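Local coordinates for protein xylulokinase (Brucella ovis, PDB 5VM1) that probably phosphorylates D-xylulose at the expense of ATP, giving D-xylulose 5-phosphate and ADP, as a member of the FGGY family of carbohydrate kinases, at residues Leu13-Ser18 and Ser84-Gly89; Val158-Asp163 and Ser178-Thr183. All coordinates share one frame; numbering follows the deposited sequence.

Contact 1. Residues Leu13-Ser18 and Ser84-Gly89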
loop_
_atom_site.group_PDB
_atom_site.type_symbol
_atom_site.label_atom_id
_atom_site.label_comp_id
_atom_site.label_asym_id
_atom_site.label_seq_id
_atom_site.Cartn_x
_atom_site.Cartn_y
_atom_site.Cartn_z
ATOM N N LEU A 13 9.403 10.157 -7.400
ATOM C CA LEU A 13 8.793 9.418 -8.507
ATOM C C LEU A 13 7.988 8.264 -7.926
ATOM O O LEU A 13 8.565 7.327 -7.364
ATOM C CB LEU A 13 9.831 8.883 -9.489
ATOM C CG LEU A 13 10.687 9.957 -10.135
ATOM C CD1 LEU A 13 11.802 9.345 -10.998
ATOM C CD2 LEU A 13 9.804 10.904 -10.899
ATOM N N ASP A 14 6.660 8.316 -8.089
ATOM C CA ASP A 14 5.775 7.227 -7.682
ATOM C C ASP A 14 5.361 6.456 -8.925
ATOM O O ASP A 14 4.612 6.963 -9.766
ATOM C CB ASP A 14 4.540 7.729 -6.928
ATOM C CG ASP A 14 3.722 6.579 -6.318
ATOM O OD1 ASP A 14 4.302 5.493 -6.083
ATOM O OD2 ASP A 14 2.508 6.745 -6.092
ATOM N N LEU A 15 5.824 5.225 -9.020
ATOM C CA LEU A 15 5.423 4.323 -10.094
ATOM C C LEU A 15 4.215 3.519 -9.581
ATOM O O LEU A 15 4.345 2.516 -8.865
ATOM C CB LEU A 15 6.625 3.480 -10.512
ATOM C CG LEU A 15 6.480 2.207 -11.331
ATOM C CD1 LEU A 15 5.602 2.517 -12.493
ATOM C CD2 LEU A 15 7.878 1.705 -11.772
ATOM N N GLY A 16 3.018 3.995 -9.886
ATOM C CA GLY A 16 1.828 3.290 -9.474
ATOM C C GLY A 16 1.367 2.334 -10.552
ATOM O O GLY A 16 1.942 2.222 -11.636
ATOM N N THR A 17 0.279 1.644 -10.257
ATOM C CA THR A 17 -0.209 0.719 -11.258
ATOM C C THR A 17 -0.907 1.475 -12.393
ATOM O O THR A 17 -0.781 1.088 -13.561
ATOM C CB THR A 17 -1.058 -0.357 -10.572
ATOM O OG1 THR A 17 -2.097 -0.796 -11.445
ATOM C CG2 THR A 17 -1.623 0.136 -9.246
ATOM N N SER A 18 -1.570 2.588 -12.087
ATOM C CA SER A 18 -2.276 3.390 -13.080
ATOM C C SER A 18 -1.416 4.503 -13.682
ATOM O O SER A 18 -1.835 5.128 -14.668
ATOM C CB SER A 18 -3.522 4.011 -12.448
ATOM O OG SER A 18 -3.142 5.074 -11.579
ATOM N N SER A 84 9.163 5.593 -5.317
ATOM C CA SER A 84 8.055 4.849 -4.740
ATOM C C SER A 84 7.463 3.952 -5.812
ATOM O O SER A 84 7.483 4.290 -7.001
ATOM C CB SER A 84 6.957 5.757 -4.213
ATOM O OG SER A 84 5.837 4.983 -3.843
ATOM N N GLY A 85 6.964 2.797 -5.398
ATOM C CA GLY A 85 6.405 1.871 -6.364
ATOM C C GLY A 85 5.307 0.981 -5.830
ATOM O O GLY A 85 5.265 0.643 -4.642
ATOM N N GLN A 86 4.433 0.569 -6.751
ATOM C CA GLN A 86 3.553 -0.559 -6.526
ATOM C C GLN A 86 4.394 -1.760 -6.163
ATOM O O GLN A 86 5.355 -2.076 -6.863
ATOM C CB GLN A 86 2.774 -0.840 -7.802
ATOM C CG GLN A 86 3.617 -0.610 -9.063
ATOM C CD GLN A 86 3.053 -1.263 -10.326
ATOM O OE1 GLN A 86 2.560 -2.392 -10.313
ATOM N NE2 GLN A 86 3.079 -0.514 -11.416
ATOM N N MET A 87 3.999 -2.448 -5.093
ATOM C CA MET A 87 4.757 -3.508 -4.448
ATOM C C MET A 87 4.612 -4.831 -5.200
ATOM O O MET A 87 3.806 -4.970 -6.118
ATOM C CB MET A 87 4.281 -3.651 -3.002
ATOM C CG MET A 87 4.359 -2.374 -2.149
ATOM S SD MET A 87 3.830 -2.576 -0.459
ATOM C CE MET A 87 4.990 -3.772 0.142
ATOM N N HIS A 88 5.430 -5.810 -4.799
ATOM C CA HIS A 88 5.244 -7.228 -5.125
ATOM C C HIS A 88 5.494 -7.576 -6.596
ATOM O O HIS A 88 5.666 -8.759 -6.918
ATOM C CB HIS A 88 3.816 -7.719 -4.758
ATOM C CG HIS A 88 3.320 -7.264 -3.415
ATOM N ND1 HIS A 88 3.877 -7.675 -2.221
ATOM C CD2 HIS A 88 2.318 -6.411 -3.084
ATOM C CE1 HIS A 88 3.234 -7.112 -1.214
ATOM N NE2 HIS A 88 2.286 -6.337 -1.709
ATOM N N GLY A 89 5.503 -6.591 -7.494
ATOM C CA GLY A 89 5.601 -6.897 -8.920
ATOM C C GLY A 89 6.897 -7.616 -9.283
ATOM O O GLY A 89 7.980 -7.268 -8.807
#

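Contact 2. Residues Val158-Asp163 and Ser178-Thr183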
loop_
_atom_site.group_PDB
_atom_site.type_symbol
_atom_site.label_atom_id
_atom_site.label_comp_id
_atom_site.label_asym_id
_atom_site.label_seq_id
_atom_site.Cartn_x
_atom_site.Cartn_y
_atom_site.Cartn_z
ATOM N N VAL A 158 15.816 -10.544 -10.352
ATOM C CA VAL A 158 14.385 -10.323 -10.124
ATOM C C VAL A 158 14.243 -8.990 -9.411
ATOM O O VAL A 158 14.708 -8.832 -8.274
ATOM C CB VAL A 158 13.718 -11.429 -9.282
ATOM C CG1 VAL A 158 12.247 -11.051 -8.993
ATOM C CG2 VAL A 158 13.824 -12.824 -9.970
ATOM N N LEU A 159 13.568 -8.044 -10.050
ATOM C CA LEU A 159 13.447 -6.712 -9.493
ATOM C C LEU A 159 11.978 -6.358 -9.337
ATOM O O LEU A 159 11.136 -6.801 -10.127
ATOM C CB LEU A 159 14.133 -5.670 -10.387
ATOM C CG LEU A 159 15.640 -5.698 -10.569
ATOM C CD1 LEU A 159 16.042 -4.739 -11.681
ATOM C CD2 LEU A 159 16.312 -5.305 -9.264
ATOM N N LEU A 160 11.677 -5.560 -8.294
ATOM C CA LEU A 160 10.355 -4.975 -8.159
ATOM C C LEU A 160 10.278 -3.689 -8.983
ATOM O O LEU A 160 11.304 -3.076 -9.290
ATOM C CB LEU A 160 10.043 -4.691 -6.693
ATOM C CG LEU A 160 10.036 -5.828 -5.682
ATOM C CD1 LEU A 160 10.216 -5.204 -4.331
ATOM C CD2 LEU A 160 8.778 -6.636 -5.726
ATOM N N PRO A 161 9.069 -3.233 -9.319
ATOM C CA PRO A 161 8.958 -2.135 -10.302
ATOM C C PRO A 161 9.799 -0.895 -10.013
ATOM O O PRO A 161 10.545 -0.465 -10.894
ATOM C CB PRO A 161 7.450 -1.837 -10.297
ATOM C CG PRO A 161 6.841 -3.126 -9.983
ATOM C CD PRO A 161 7.749 -3.801 -8.997
ATOM N N LYS A 162 9.738 -0.328 -8.808
ATOM C CA LYS A 162 10.490 0.900 -8.569
ATOM C C LYS A 162 11.989 0.657 -8.688
ATOM O O LYS A 162 12.743 1.588 -8.996
ATOM C CB LYS A 162 10.146 1.520 -7.208
ATOM C CG LYS A 162 10.933 0.985 -6.041
ATOM C CD LYS A 162 10.724 1.844 -4.820
ATOM C CE LYS A 162 11.613 1.387 -3.674
ATOM N NZ LYS A 162 11.847 -0.097 -3.674
ATOM N N ASP A 163 12.432 -0.575 -8.412
ATOM C CA ASP A 163 13.838 -0.923 -8.521
ATOM C C ASP A 163 14.273 -1.141 -9.976
ATOM O O ASP A 163 15.464 -1.036 -10.277
ATOM C CB ASP A 163 14.141 -2.130 -7.627
ATOM C CG ASP A 163 13.744 -1.897 -6.139
ATOM O OD1 ASP A 163 13.883 -0.761 -5.616
ATOM O OD2 ASP A 163 13.324 -2.870 -5.474
ATOM N N SER A 178 11.437 -2.173 2.787
ATOM C CA SER A 178 9.972 -2.226 2.854
ATOM C C SER A 178 9.384 -2.864 1.617
ATOM O O SER A 178 8.370 -3.563 1.693
ATOM C CB SER A 178 9.376 -0.827 3.048
ATOM O OG SER A 178 9.361 -0.069 1.851
ATOM N N ASP A 179 10.002 -2.632 0.475
ATOM C CA ASP A 179 9.503 -3.213 -0.752
ATOM C C ASP A 179 9.888 -4.675 -0.829
ATOM O O ASP A 179 9.100 -5.508 -1.296
ATOM C CB ASP A 179 10.067 -2.417 -1.935
ATOM C CG ASP A 179 9.060 -2.215 -3.082
ATOM O OD1 ASP A 179 7.934 -2.789 -3.088
ATOM O OD2 ASP A 179 9.407 -1.408 -3.973
ATOM N N SER A 180 11.070 -5.004 -0.326
ATOM C CA SER A 180 11.533 -6.367 -0.423
ATOM C C SER A 180 10.894 -7.295 0.599
ATOM O O SER A 180 10.821 -8.505 0.345
ATOM C CB SER A 180 13.049 -6.366 -0.324
ATOM O OG SER A 180 13.591 -6.012 -1.590
ATOM N N ALA A 181 10.359 -6.760 1.703
ATOM C CA ALA A 181 9.582 -7.587 2.625
ATOM C C ALA A 181 8.308 -8.105 1.972
ATOM O O ALA A 181 7.715 -9.071 2.468
ATOM C CB ALA A 181 9.242 -6.823 3.911
ATOM N N GLY A 182 7.868 -7.470 0.896
ATOM C CA GLY A 182 6.761 -7.938 0.095
ATOM C C GLY A 182 7.096 -8.978 -0.955
ATOM O O GLY A 182 6.225 -9.371 -1.728
ATOM N N THR A 183 8.313 -9.486 -0.988
ATOM C CA THR A 183 8.646 -10.498 -1.978
ATOM C C THR A 183 8.376 -11.899 -1.486
ATOM O O THR A 183 8.222 -12.810 -2.308
ATOM C CB THR A 183 10.131 -10.416 -2.356
ATOM O OG1 THR A 183 10.917 -10.759 -1.211
ATOM C CG2 THR A 183 10.503 -9.022 -2.802
HETATM O O HOH W 1 8.097 -0.999 -6.688
#

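Contact 1. Residues Leu13-Ser18 and Ser84-Gly89
D14 and S84 lie side by side on neighbouring parallel strands, 9-15 and 78-85, in the core sheet of an actin-like ATPase fold, and they illustrate how such a sheet brings polar groups together at the ends of its strands. Both side chains project from the same face. In each the polar branch stands anti to the backbone N (chi1 -171° for D14, 172° for S84), and this shared turn carries OG of S84 to OD1 of D14, 2.8 Å away. The hydroxyl donates this bond from above the carboxylate plane, 54° out of it. Helices 433-446 and 243-251 pack on this face; the second brings D243, the predicted proton acceptor, close to S84, while D14 is itself predicted to be important for activity.

Three backbone bonds join the strands, S84 N to L13 O, L15 N to S84 O and Q86 N to L15 O, all between 2.7 and 2.9 Å, the last closing the pairing just beyond strand 78-85.

On the opposite face L15 projects towards W56 of helix 53-70. Past the strand ends Q86 takes over: its side chain runs extended beyond CG alongside the turn at G16 and T17, with CG lying by L15 O. The amide end lies against the T17 backbone, and its NE2 is hydrogen-bonded to OE1 of Q51. Within this turn NE2 of Q86 approaches CA of T17 to 3.5 Å and O of G16 to 3.0 Å.

Contact 2. Residues Val158-Asp163 and Ser178-Thr183
The backbones of L160 and D179 come no nearer than 7.7 Å between CA atoms, L160 holding the N-cap position of helix 161-170 and D179 lying in the short helix 177-180, so side chains must span the gap. K162 does so at the centre of a salt-bridge network with D163 and D179. It meets D179 tip to tip: NZ of K162 donates to OD2 of D179 at 2.8 Å, in a salt bridge that uses the anti lone pair of the oxygen. The lysine sets out with CG between its backbone N and carbonyl carbon (chi1 86°) and bends only at its end, which lays CG, CD and CE along the same oxygen before the ammonium group reaches it. NZ of K162 also forms a salt bridge with OD1 of D163 at 2.9 Å, on its syn side but 33° out of the plane, and a further one with D176. OD2 of D163 is itself hydrogen-bonded to OG of S175, and its OD1 also pairs with R166.

A water adds a second link, accepting from K162 N at 2.8 Å and donating to D179 OD2 at 3.0 Å.

Beside this polar group, the side chains of L160 and D179 lie alongside each other, pointing opposite ways. CD1 of L160 reaches the carboxylate carbon and the backbone carbonyl of D179, while CD1 and CD2 of L160 are each 4.1 Å from CG2 of T183, the two side chains crossing at about a right angle. T183 is steadied in turn by S180 O, which closes a type I turn and accepts from both N and OG1 of T183.

OD2 of D163 and OD2 of D179 stand 4.4 Å apart, and the lysine, shared by D163, D176 and D179, would offset the repulsion among these acids. The network thereby fixes the carboxylate of D179, whose side chain touches M87, a predicted substrate-binding residue.

Overall arrangement
From the N terminus, the chain first forms strand 9-15 and, after a long excursion through strands and helix 53-70, returns in strand 78-85, where contact 1 closes the loop in the core sheet. Contact 2 opens only afterwards and closes a much shorter loop, from the start of helix 161-170 through strand 174-176 to helix 177-180. The two are therefore in series, neither nested nor crossed, yet their centres lie 10 Å apart. The segment 84-89 joins them: ND1 of H88 makes a probable hydrogen bond to O of G182, and G89 packs on L160 and P161. The ends of two inner strands, the loop with the predicted substrate-binding M87 and H88, and helices 161-170 and 177-180 thus meet.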